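Long-range contacts in spectinomycin phosphotransferase (Legionella pneumophila serogroup 1, PDB 3I0O), which probably transfers a phosphate group from a nucleotide to spectinomycin with the help of magnesium, as a member of the aminoglycoside phosphotransferase family: residues 51-56 with 95-100; 107-112 with 213-218; 152-157 with 288-293. All coordinates share one frame; numbering follows the deposited sequence.

Interaction 1: residues 51-56 with 95-100; sequences IKLKYG and FKIIAY
Lys52 and Ile98 form one of two hydrogen-bonded pairs that join strand 51-54 to strand 96-100 in antiparallel fashion. Lys52 N reaches Ile98 O at 2.8 Å, and Ile98 N returns the bond to Lys52 O; Lys54 and Lys96 repeat the exchange, with Lys54 N to Lys96 O at 3.0 Å. Between them, Leu53 CA-H points at Lys96 O.

The apolar contacts lie on the face of Ile51, Leu53, Ile97 and Ala99. Leu53 CD2 touches Ile97 CG1 at 3.8 Å, and Ile51 CD1 meets Ala99 CB at 3.4 Å. Helix 8-19 covers Ile97 and Ala99 through Leu14 and Tyr19, and Pro5 and Ile6 lie on Leu53.

Past the strand end the contact is aromatic. Phe95 CB sits over the face of the Tyr55 ring, 3.4 Å from CE2 of Tyr55, and the two rings make an offset edge-to-face pair with planes at 74°.

The other face is amphipathic. Lys54 lays its CD 3.6 Å from Ile98 CD1, and Lys52, extended beyond CG, runs its CD past Tyr100 CE1. Lys52 thus packs its methylenes while its amine makes a salt bridge to bound ADP, consistent with the N-lobe lysine of kinase-like folds.

Interaction 2: residues 107-112 with 213-218; sequences NGFTQN and IHAGNV. With MG (magnesium ion), chain E; SMI (spectinomycin), chain C; ADP (adenosine-5'-diphosphate), chain B.
Ala215 O takes two backbone N-H groups from opposite faces of its carbonyl plane: Gly108 N from across the contact at 2.7 Å, standing 38° out of the plane, and Val218 N from its own turn. Ala215 CB rests against the backbone of Gly108, 3.5 Å from Gly108 C, and Val218 O receives the CA-H of Asn107.

Equally striking, the Phe109 ring lies on backbone. Gly216 CA stands over its face, 3.6 Å from the ring centroid, and the absence of a side chain on Gly216 lets the ring lie this close. The Phe109 and His214 rings are nearly parallel (8°) but stepped, meeting rim to rim with neither over the other's face, and Phe109 CZ is 3.5 Å from His214 ND1. Asn107 folds its amide back over its own loop, CG between the backbone N and the carbonyl carbon (chi1 64°), and OD1 accepts Phe109 N at 2.8 Å in an Asx turn that fixes the bend at 107-109.

Residues 213-218 probably form part of the catalytic loop of the kinase-like fold, just after Asp212, and Asn217 is its metal ligand: OD1 binds magnesium at 2.3 Å beside two ADP phosphate oxygens, a water and Asp230. That water also donates to Gly216 O, tying the metal shell to the glycine stacked on Phe109, and Asn217 ND2 is held by Asp212 O.

His214 points its NE2 edge at the antibiotic. With ND1 accepting Gly216 N, NE2 is left to donate, and it makes a weak, straight hydrogen bond to spectinomycin O11 in the plane of the imidazole. On the nucleotide side, Asn107 turns ND2 toward the ADP ribose, 3.7 Å from O3', while Phe109 CE1 lies 4.0 Å from spectinomycin C2M.

Interaction 3: residues 152-157 with 288-293; sequences EIVRSF and DIAVYG. With SMI (spectinomycin), chain C.
Val154 and Ala290 mark the nearest approach of two helices whose axes pass 8.7 Å apart at 55°. Val154 CG2 meets Ala290 CB at 3.6 Å, and its other branch, CG1, anti to the backbone N (chi1 176°), reaches Ile289 CG2 at 3.9 Å across a roughly perpendicular crossing. Ile153 CG2 touches the same Ala290 methyl from a neighbouring position.

Phe157 approaches by its rim: CZ comes 3.5 Å from Ala290 O, which lies in the ring plane, and CE2 is 3.6 Å from Ile289 O. Gly293, bare of a side chain, admits the ring tip, with Phe157 CZ 3.4 Å from Gly293 C. Ile153 O sits over the centre of one ring face, and the same carbonyl accepts Ser156 OG.

On another side of helix 288-293, Asp288 OD1 accepts spectinomycin N8 at 2.8 Å and its OD2 accepts O5 at 2.7 Å, while Tyr292 OH also takes N8. The apolar seam therefore backs a drug-binding helix.

Farther out, helix 182-198 packs on both helices, through Val154 and Ile289, and helix 306-315 packs on helix 274-298 through Ile289 and Tyr292.

How the interactions relate
From the N terminus, interaction 1 closes first: strand 48-54 leads through helix 59-71 and returns as strand 96-101, completing neighbouring strands of the N-terminal five-stranded sheet. The chain then passes the nucleotide-binding residues Pro101 and Ile103 before 107-112 opens interaction 2. Segment 152-157 follows before 213-218 closes that loop, and 288-293 closes the last, so interactions 2 and 3 cross while interaction 1 precedes both in series. Interaction 1 joins strands within the sheet, 2 links the loop after it to the metal-binding loop, and 3 joins two helices. None touches another, but ligands connect them: ADP spans interactions 1 and 2, and spectinomycin spans 2 and 3.

Interaction 1: residues 51-56 with 95-100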
loop_
_atom_site.group_PDB
_atom_site.type_symbol
_atom_site.label_atom_id
_atom_site.label_comp_id
_atom_site.label_asym_id
_atom_site.label_seq_id
_atom_site.Cartn_x
_atom_site.Cartn_y
_atom_site.Cartn_z
ATOM N N ILE A 51 12.749 6.870 11.261
ATOM C CA ILE A 51 12.437 8.241 10.882
ATOM C C ILE A 51 12.045 8.434 9.428
ATOM O O ILE A 51 12.775 8.051 8.512
ATOM C CB ILE A 51 13.634 9.153 11.153
ATOM C CG1 ILE A 51 14.224 8.846 12.532
ATOM C CG2 ILE A 51 13.214 10.610 11.030
ATOM C CD1 ILE A 51 13.249 8.941 13.667
ATOM N N LYS A 52 10.892 9.057 9.226
ATOM C CA LYS A 52 10.394 9.326 7.891
ATOM C C LYS A 52 10.420 10.817 7.607
ATOM O O LYS A 52 9.926 11.616 8.399
ATOM C CB LYS A 52 8.957 8.827 7.739
ATOM C CG LYS A 52 8.794 7.327 7.610
ATOM C CD LYS A 52 7.343 6.964 7.278
ATOM C CE LYS A 52 7.170 5.460 7.064
ATOM N NZ LYS A 52 5.789 5.084 6.659
ATOM N N LEU A 53 11.009 11.197 6.479
ATOM C CA LEU A 53 11.045 12.597 6.081
ATOM C C LEU A 53 10.098 12.686 4.890
ATOM O O LEU A 53 10.492 12.423 3.761
ATOM C CB LEU A 53 12.455 13.003 5.663
ATOM C CG LEU A 53 13.562 12.862 6.706
ATOM C CD1 LEU A 53 14.856 13.373 6.105
ATOM C CD2 LEU A 53 13.220 13.651 7.963
ATOM N N LYS A 54 8.845 13.041 5.150
ATOM C CA LYS A 54 7.839 13.123 4.095
ATOM C C LYS A 54 7.727 14.487 3.413
ATOM O O LYS A 54 8.168 15.509 3.955
ATOM C CB LYS A 54 6.466 12.705 4.651
ATOM C CG LYS A 54 6.357 11.219 4.993
ATOM C CD LYS A 54 5.031 10.870 5.671
ATOM C CE LYS A 54 4.917 9.367 5.978
ATOM N NZ LYS A 54 3.772 9.033 6.893
ATOM N N TYR A 55 7.144 14.474 2.209
ATOM C CA TYR A 55 6.924 15.676 1.393
ATOM C C TYR A 55 5.516 15.673 0.789
ATOM O O TYR A 55 5.255 16.389 -0.181
ATOM C CB TYR A 55 7.933 15.768 0.238
ATOM C CG TYR A 55 9.387 15.809 0.646
ATOM C CD1 TYR A 55 10.064 14.643 1.003
ATOM C CD2 TYR A 55 10.092 17.013 0.667
ATOM C CE1 TYR A 55 11.409 14.674 1.370
ATOM C CE2 TYR A 55 11.439 17.056 1.032
ATOM C CZ TYR A 55 12.091 15.883 1.385
ATOM O OH TYR A 55 13.417 15.917 1.762
ATOM N N GLY A 56 4.618 14.872 1.359
ATOM C CA GLY A 56 3.256 14.791 0.852
ATOM C C GLY A 56 2.321 15.874 1.364
ATOM O O GLY A 56 2.754 16.817 2.032
ATOM N N PHE A 95 10.395 20.109 4.389
ATOM C CA PHE A 95 9.792 18.793 4.597
ATOM C C PHE A 95 9.178 18.616 5.987
ATOM O O PHE A 95 9.174 19.535 6.813
ATOM C CB PHE A 95 10.819 17.680 4.341
ATOM C CG PHE A 95 11.980 17.680 5.302
ATOM C CD1 PHE A 95 11.779 17.504 6.669
ATOM C CD2 PHE A 95 13.278 17.841 4.836
ATOM C CE1 PHE A 95 12.851 17.489 7.554
ATOM C CE2 PHE A 95 14.360 17.827 5.714
ATOM C CZ PHE A 95 14.145 17.651 7.076
ATOM N N LYS A 96 8.692 17.408 6.237
ATOM C CA LYS A 96 8.033 17.065 7.492
ATOM C C LYS A 96 8.734 15.861 8.127
ATOM O O LYS A 96 9.127 14.934 7.426
ATOM C CB LYS A 96 6.574 16.728 7.163
ATOM C CG LYS A 96 5.602 16.672 8.312
ATOM C CD LYS A 96 4.192 16.381 7.786
ATOM C CE LYS A 96 3.727 17.453 6.802
ATOM N NZ LYS A 96 2.352 17.209 6.278
ATOM N N ILE A 97 8.915 15.879 9.445
ATOM C CA ILE A 97 9.552 14.750 10.136
ATOM C C ILE A 97 8.525 13.911 10.901
ATOM O O ILE A 97 7.639 14.446 11.572
ATOM C CB ILE A 97 10.614 15.202 11.175
ATOM C CG1 ILE A 97 11.709 16.032 10.509
ATOM C CG2 ILE A 97 11.240 13.979 11.830
ATOM C CD1 ILE A 97 12.782 16.501 11.473
ATOM N N ILE A 98 8.649 12.594 10.799
ATOM C CA ILE A 98 7.759 11.691 11.510
ATOM C C ILE A 98 8.594 10.539 12.041
ATOM O O ILE A 98 9.115 9.724 11.280
ATOM C CB ILE A 98 6.652 11.121 10.606
ATOM C CG1 ILE A 98 5.920 12.258 9.892
ATOM C CG2 ILE A 98 5.672 10.301 11.451
ATOM C CD1 ILE A 98 4.713 11.801 9.100
ATOM N N ALA A 99 8.721 10.479 13.356
ATOM C CA ALA A 99 9.498 9.432 13.981
ATOM C C ALA A 99 8.590 8.353 14.569
ATOM O O ALA A 99 7.462 8.621 14.975
ATOM C CB ALA A 99 10.367 10.034 15.060
ATOM N N TYR A 100 9.081 7.126 14.595
ATOM C CA TYR A 100 8.333 6.019 15.160
ATOM C C TYR A 100 9.349 5.149 15.850
ATOM O O TYR A 100 10.536 5.276 15.613
ATOM C CB TYR A 100 7.687 5.136 14.086
ATOM C CG TYR A 100 6.710 5.793 13.152
ATOM C CD1 TYR A 100 7.148 6.486 12.023
ATOM C CD2 TYR A 100 5.336 5.681 13.366
ATOM C CE1 TYR A 100 6.244 7.041 11.130
ATOM C CE2 TYR A 100 4.421 6.237 12.473
ATOM C CZ TYR A 100 4.878 6.912 11.358
ATOM O OH TYR A 100 3.974 7.450 10.469
#

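Interaction 2: residues 107-112 with 213-218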
loop_
_atom_site.group_PDB
_atom_site.type_symbol
_atom_site.label_atom_id
_atom_site.label_comp_id
_atom_site.label_asym_id
_atom_site.label_seq_id
_atom_site.Cartn_x
_atom_site.Cartn_y
_atom_site.Cartn_z
ATOM N N ASN A 107 8.432 -8.048 6.887
ATOM C CA ASN A 107 7.082 -7.886 6.373
ATOM C C ASN A 107 6.506 -9.238 5.941
ATOM O O ASN A 107 7.176 -10.264 6.037
ATOM C CB ASN A 107 7.057 -6.883 5.216
ATOM C CG ASN A 107 7.843 -7.351 4.014
ATOM O OD1 ASN A 107 7.811 -8.530 3.650
ATOM N ND2 ASN A 107 8.538 -6.420 3.369
ATOM N N GLY A 108 5.265 -9.236 5.470
ATOM C CA GLY A 108 4.626 -10.476 5.062
ATOM C C GLY A 108 5.153 -11.157 3.808
ATOM O O GLY A 108 4.830 -12.319 3.564
ATOM N N PHE A 109 5.931 -10.448 2.995
ATOM C CA PHE A 109 6.501 -11.035 1.778
ATOM C C PHE A 109 7.590 -12.055 2.162
ATOM O O PHE A 109 7.942 -12.939 1.378
ATOM C CB PHE A 109 7.141 -9.944 0.898
ATOM C CG PHE A 109 6.155 -9.022 0.226
ATOM C CD1 PHE A 109 6.517 -7.711 -0.077
ATOM C CD2 PHE A 109 4.874 -9.465 -0.127
ATOM C CE1 PHE A 109 5.629 -6.856 -0.718
ATOM C CE2 PHE A 109 3.979 -8.616 -0.767
ATOM C CZ PHE A 109 4.357 -7.305 -1.066
ATOM N N THR A 110 8.104 -11.917 3.380
ATOM C CA THR A 110 9.179 -12.754 3.900
ATOM C C THR A 110 8.791 -13.655 5.066
ATOM O O THR A 110 9.387 -14.707 5.261
ATOM C CB THR A 110 10.355 -11.857 4.337
ATOM O OG1 THR A 110 11.188 -11.602 3.202
ATOM C CG2 THR A 110 11.164 -12.495 5.464
ATOM N N GLN A 111 7.800 -13.232 5.841
ATOM C CA GLN A 111 7.355 -13.993 6.995
ATOM C C GLN A 111 5.888 -14.369 6.885
ATOM O O GLN A 111 5.031 -13.496 6.749
ATOM C CB GLN A 111 7.555 -13.168 8.268
ATOM C CG GLN A 111 7.260 -13.935 9.539
ATOM C CD GLN A 111 8.355 -14.924 9.870
ATOM O OE1 GLN A 111 8.221 -15.728 10.787
ATOM N NE2 GLN A 111 9.455 -14.861 9.127
ATOM N N ASN A 112 5.593 -15.664 6.945
ATOM C CA ASN A 112 4.208 -16.109 6.873
ATOM C C ASN A 112 3.536 -15.881 8.218
ATOM O O ASN A 112 4.189 -15.884 9.265
ATOM C CB ASN A 112 4.101 -17.600 6.524
ATOM C CG ASN A 112 4.400 -17.893 5.065
ATOM O OD1 ASN A 112 3.979 -17.157 4.172
ATOM N ND2 ASN A 112 5.111 -18.991 4.815
ATOM N N ILE A 213 -3.713 -2.982 2.014
ATOM C CA ILE A 213 -3.230 -3.921 3.006
ATOM C C ILE A 213 -2.895 -5.331 2.511
ATOM O O ILE A 213 -3.632 -6.287 2.743
ATOM C CB ILE A 213 -4.204 -4.023 4.215
ATOM C CG1 ILE A 213 -3.593 -4.941 5.271
ATOM C CG2 ILE A 213 -5.577 -4.528 3.770
ATOM C CD1 ILE A 213 -4.381 -5.013 6.534
ATOM N N HIS A 214 -1.766 -5.439 1.819
ATOM C CA HIS A 214 -1.279 -6.720 1.340
ATOM C C HIS A 214 -0.167 -7.105 2.315
ATOM O O HIS A 214 0.097 -6.374 3.272
ATOM C CB HIS A 214 -0.748 -6.590 -0.087
ATOM C CG HIS A 214 0.214 -5.457 -0.281
ATOM N ND1 HIS A 214 1.535 -5.520 0.112
ATOM C CD2 HIS A 214 0.049 -4.238 -0.849
ATOM C CE1 HIS A 214 2.141 -4.391 -0.207
ATOM N NE2 HIS A 214 1.263 -3.595 -0.792
ATOM N N ALA A 215 0.492 -8.229 2.072
ATOM C CA ALA A 215 1.553 -8.702 2.960
ATOM C C ALA A 215 2.739 -7.745 3.154
ATOM O O ALA A 215 3.389 -7.764 4.199
ATOM C CB ALA A 215 2.052 -10.069 2.479
ATOM N N GLY A 216 3.035 -6.923 2.157
ATOM C CA GLY A 216 4.147 -6.008 2.295
ATOM C C GLY A 216 3.857 -4.920 3.309
ATOM O O GLY A 216 4.771 -4.272 3.823
ATOM N N ASN A 217 2.581 -4.711 3.606
ATOM C CA ASN A 217 2.210 -3.686 4.560
ATOM C C ASN A 217 1.814 -4.250 5.905
ATOM O O ASN A 217 1.022 -3.665 6.639
ATOM C CB ASN A 217 1.115 -2.791 3.982
ATOM C CG ASN A 217 1.656 -1.845 2.922
ATOM O OD1 ASN A 217 2.765 -1.329 3.065
ATOM N ND2 ASN A 217 0.882 -1.605 1.863
ATOM N N VAL A 218 2.378 -5.410 6.212
ATOM C CA VAL A 218 2.165 -6.061 7.496
ATOM C C VAL A 218 3.524 -6.506 8.019
ATOM O O VAL A 218 4.278 -7.193 7.323
ATOM C CB VAL A 218 1.252 -7.300 7.406
ATOM C CG1 VAL A 218 1.193 -7.989 8.764
ATOM C CG2 VAL A 218 -0.152 -6.890 6.968
HETATM MG MG MG E . 4.349 -0.284 1.821
HETATM O O1 SMI C . 4.031 -3.771 -3.768
HETATM C C2 SMI C . 4.916 -4.751 -4.371
HETATM C C2M SMI C . 6.332 -4.509 -3.864
HETATM C C3 SMI C . 4.860 -4.640 -5.940
HETATM C C4 SMI C . 3.419 -4.873 -6.317
HETATM C C5 SMI C . 2.680 -3.713 -5.684
HETATM O O5 SMI C . 1.309 -3.876 -6.056
HETATM C C6 SMI C . 2.647 -3.922 -4.193
HETATM O O1B SMI C . 3.119 -2.430 -6.113
HETATM O O2B SMI C . 2.057 -2.823 -3.472
HETATM C C7 SMI C . 2.332 -1.441 -5.496
HETATM C C8 SMI C . 2.779 -0.061 -6.011
HETATM N N8 SMI C . 2.601 -0.086 -7.480
HETATM C C8M SMI C . 3.015 1.185 -8.083
HETATM C C9 SMI C . 1.867 1.021 -5.346
HETATM O O9 SMI C . 0.496 0.771 -5.701
HETATM C C10 SMI C . 2.012 0.953 -3.793
HETATM N N10 SMI C . 1.198 1.860 -3.159
HETATM C C1M SMI C . 1.488 3.254 -3.519
HETATM C C11 SMI C . 1.629 -0.447 -3.319
HETATM O O11 SMI C . 1.790 -0.500 -1.920
HETATM C C12 SMI C . 2.488 -1.519 -3.965
HETATM O O4A SMI C . 3.156 -4.862 -7.725
HETATM O O4B SMI C . 3.302 -6.163 -5.860
HETATM P PB ADP B . 6.120 2.904 1.651
HETATM O O1B ADP B . 4.754 3.449 1.483
HETATM O O2B ADP B . 7.272 3.627 1.063
HETATM O O3B ADP B . 6.135 1.386 1.089
HETATM P PA ADP B . 5.755 1.610 4.206
HETATM O O1A ADP B . 5.080 2.322 5.313
HETATM O O2A ADP B . 4.990 0.624 3.413
HETATM O O3A ADP B . 6.413 2.729 3.231
HETATM O "O5'" ADP B . 7.068 0.874 4.795
HETATM C "C5'" ADP B . 7.986 0.189 3.916
HETATM C "C4'" ADP B . 8.991 -0.662 4.707
HETATM O "O4'" ADP B . 9.674 0.125 5.698
HETATM C "C3'" ADP B . 8.368 -1.814 5.515
HETATM O "O3'" ADP B . 8.400 -3.019 4.734
HETATM C "C2'" ADP B . 9.361 -1.945 6.680
HETATM O "O2'" ADP B . 10.472 -2.768 6.270
HETATM C "C1'" ADP B . 9.879 -0.522 6.967
HETATM N N9 ADP B . 9.241 0.139 8.153
HETATM C C8 ADP B . 8.090 0.894 8.206
HETATM N N7 ADP B . 7.790 1.331 9.394
HETATM C C5 ADP B . 8.809 0.838 10.200
HETATM C C6 ADP B . 9.092 0.944 11.614
HETATM N N6 ADP B . 8.315 1.617 12.457
HETATM N N1 ADP B . 10.211 0.318 12.093
HETATM C C2 ADP B . 11.001 -0.365 11.240
HETATM N N3 ADP B . 10.840 -0.531 9.916
HETATM C C4 ADP B . 9.707 0.106 9.456
HETATM O O HOH W 1 5.274 -1.804 2.168
#

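Interaction 3: residues 152-157 with 288-293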
loop_
_atom_site.group_PDB
_atom_site.type_symbol
_atom_site.label_atom_id
_atom_site.label_comp_id
_atom_site.label_asym_id
_atom_site.label_seq_id
_atom_site.Cartn_x
_atom_site.Cartn_y
_atom_site.Cartn_z
ATOM N N GLU A 152 -8.228 4.386 -18.469
ATOM C CA GLU A 152 -7.954 5.232 -19.624
ATOM C C GLU A 152 -6.463 5.270 -19.934
ATOM O O GLU A 152 -6.050 5.180 -21.096
ATOM C CB GLU A 152 -8.451 6.651 -19.362
ATOM C CG GLU A 152 -9.955 6.808 -19.462
ATOM C CD GLU A 152 -10.447 8.151 -18.925
ATOM O OE1 GLU A 152 -9.791 9.185 -19.200
ATOM O OE2 GLU A 152 -11.497 8.170 -18.238
ATOM N N ILE A 153 -5.654 5.416 -18.891
ATOM C CA ILE A 153 -4.210 5.451 -19.060
ATOM C C ILE A 153 -3.688 4.153 -19.687
ATOM O O ILE A 153 -2.871 4.188 -20.607
ATOM C CB ILE A 153 -3.508 5.723 -17.704
ATOM C CG1 ILE A 153 -3.746 7.180 -17.295
ATOM C CG2 ILE A 153 -2.017 5.447 -17.805
ATOM C CD1 ILE A 153 -3.269 7.534 -15.901
ATOM N N VAL A 154 -4.164 3.008 -19.207
ATOM C CA VAL A 154 -3.712 1.733 -19.759
ATOM C C VAL A 154 -4.142 1.632 -21.223
ATOM O O VAL A 154 -3.403 1.112 -22.061
ATOM C CB VAL A 154 -4.283 0.538 -18.964
ATOM C CG1 VAL A 154 -3.876 -0.777 -19.619
ATOM C CG2 VAL A 154 -3.762 0.586 -17.530
ATOM N N ARG A 155 -5.336 2.137 -21.528
ATOM C CA ARG A 155 -5.824 2.116 -22.902
ATOM C C ARG A 155 -4.952 3.018 -23.770
ATOM O O ARG A 155 -4.678 2.698 -24.930
ATOM C CB ARG A 155 -7.289 2.557 -22.959
ATOM C CG ARG A 155 -8.236 1.410 -22.710
ATOM C CD ARG A 155 -9.661 1.864 -22.585
ATOM N NE ARG A 155 -10.557 0.724 -22.469
ATOM C CZ ARG A 155 -11.562 0.656 -21.605
ATOM N NH1 ARG A 155 -11.793 1.670 -20.773
ATOM N NH2 ARG A 155 -12.337 -0.426 -21.574
ATOM N N SER A 156 -4.489 4.130 -23.207
ATOM C CA SER A 156 -3.636 5.031 -23.964
ATOM C C SER A 156 -2.327 4.318 -24.300
ATOM O O SER A 156 -1.518 4.832 -25.068
ATOM C CB SER A 156 -3.338 6.308 -23.168
ATOM O OG SER A 156 -2.214 6.150 -22.318
ATOM N N PHE A 157 -2.121 3.140 -23.716
ATOM C CA PHE A 157 -0.911 2.365 -23.977
ATOM C C PHE A 157 -1.112 1.493 -25.212
ATOM O O PHE A 157 -0.185 1.299 -26.001
ATOM C CB PHE A 157 -0.564 1.429 -22.804
ATOM C CG PHE A 157 -0.121 2.127 -21.542
ATOM C CD1 PHE A 157 0.443 3.401 -21.575
ATOM C CD2 PHE A 157 -0.213 1.468 -20.314
ATOM C CE1 PHE A 157 0.913 4.009 -20.404
ATOM C CE2 PHE A 157 0.256 2.066 -19.139
ATOM C CZ PHE A 157 0.819 3.336 -19.185
ATOM N N ASP A 288 -1.628 -0.779 -11.335
ATOM C CA ASP A 288 -0.213 -1.100 -11.391
ATOM C C ASP A 288 0.275 -1.100 -12.829
ATOM O O ASP A 288 1.355 -0.587 -13.114
ATOM C CB ASP A 288 0.080 -2.441 -10.720
ATOM C CG ASP A 288 0.280 -2.308 -9.212
ATOM O OD1 ASP A 288 0.333 -1.162 -8.702
ATOM O OD2 ASP A 288 0.393 -3.351 -8.536
ATOM N N ILE A 289 -0.520 -1.653 -13.740
ATOM C CA ILE A 289 -0.125 -1.673 -15.150
ATOM C C ILE A 289 0.081 -0.231 -15.627
ATOM O O ILE A 289 1.060 0.068 -16.308
ATOM C CB ILE A 289 -1.201 -2.367 -16.037
ATOM C CG1 ILE A 289 -1.202 -3.867 -15.776
ATOM C CG2 ILE A 289 -0.916 -2.124 -17.508
ATOM C CD1 ILE A 289 -2.411 -4.574 -16.342
ATOM N N ALA A 290 -0.839 0.653 -15.245
ATOM C CA ALA A 290 -0.779 2.067 -15.608
ATOM C C ALA A 290 0.430 2.800 -15.004
ATOM O O ALA A 290 1.076 3.602 -15.678
ATOM C CB ALA A 290 -2.075 2.764 -15.178
ATOM N N VAL A 291 0.735 2.544 -13.738
ATOM C CA VAL A 291 1.877 3.207 -13.121
ATOM C C VAL A 291 3.200 2.672 -13.674
ATOM O O VAL A 291 4.092 3.447 -14.004
ATOM C CB VAL A 291 1.858 3.053 -11.582
ATOM C CG1 VAL A 291 3.191 3.522 -10.993
ATOM C CG2 VAL A 291 0.698 3.869 -10.993
ATOM N N TYR A 292 3.331 1.352 -13.771
ATOM C CA TYR A 292 4.554 0.758 -14.303
ATOM C C TYR A 292 4.676 1.081 -15.786
ATOM O O TYR A 292 5.766 1.359 -16.283
ATOM C CB TYR A 292 4.543 -0.752 -14.089
ATOM C CG TYR A 292 4.595 -1.136 -12.630
ATOM C CD1 TYR A 292 3.972 -2.294 -12.171
ATOM C CD2 TYR A 292 5.239 -0.318 -11.699
ATOM C CE1 TYR A 292 3.978 -2.627 -10.827
ATOM C CE2 TYR A 292 5.258 -0.640 -10.350
ATOM C CZ TYR A 292 4.620 -1.796 -9.922
ATOM O OH TYR A 292 4.617 -2.110 -8.592
ATOM N N GLY A 293 3.544 1.062 -16.481
ATOM C CA GLY A 293 3.541 1.362 -17.900
ATOM C C GLY A 293 4.060 2.755 -18.226
ATOM O O GLY A 293 4.878 2.912 -19.131
HETATM O O1 SMI C . 4.031 -3.771 -3.768
HETATM C C2 SMI C . 4.916 -4.751 -4.371
HETATM C C2M SMI C . 6.332 -4.509 -3.864
HETATM C C3 SMI C . 4.860 -4.640 -5.940
HETATM C C4 SMI C . 3.419 -4.873 -6.317
HETATM C C5 SMI C . 2.680 -3.713 -5.684
HETATM O O5 SMI C . 1.309 -3.876 -6.056
HETATM C C6 SMI C . 2.647 -3.922 -4.193
HETATM O O1B SMI C . 3.119 -2.430 -6.113
HETATM O O2B SMI C . 2.057 -2.823 -3.472
HETATM C C7 SMI C . 2.332 -1.441 -5.496
HETATM C C8 SMI C . 2.779 -0.061 -6.011
HETATM N N8 SMI C . 2.601 -0.086 -7.480
HETATM C C8M SMI C . 3.015 1.185 -8.083
HETATM C C9 SMI C . 1.867 1.021 -5.346
HETATM O O9 SMI C . 0.496 0.771 -5.701
HETATM C C10 SMI C . 2.012 0.953 -3.793
HETATM N N10 SMI C . 1.198 1.860 -3.159
HETATM C C1M SMI C . 1.488 3.254 -3.519
HETATM C C11 SMI C . 1.629 -0.447 -3.319
HETATM O O11 SMI C . 1.790 -0.500 -1.920
HETATM C C12 SMI C . 2.488 -1.519 -3.965
HETATM O O4A SMI C . 3.156 -4.862 -7.725
HETATM O O4B SMI C . 3.302 -6.163 -5.860
#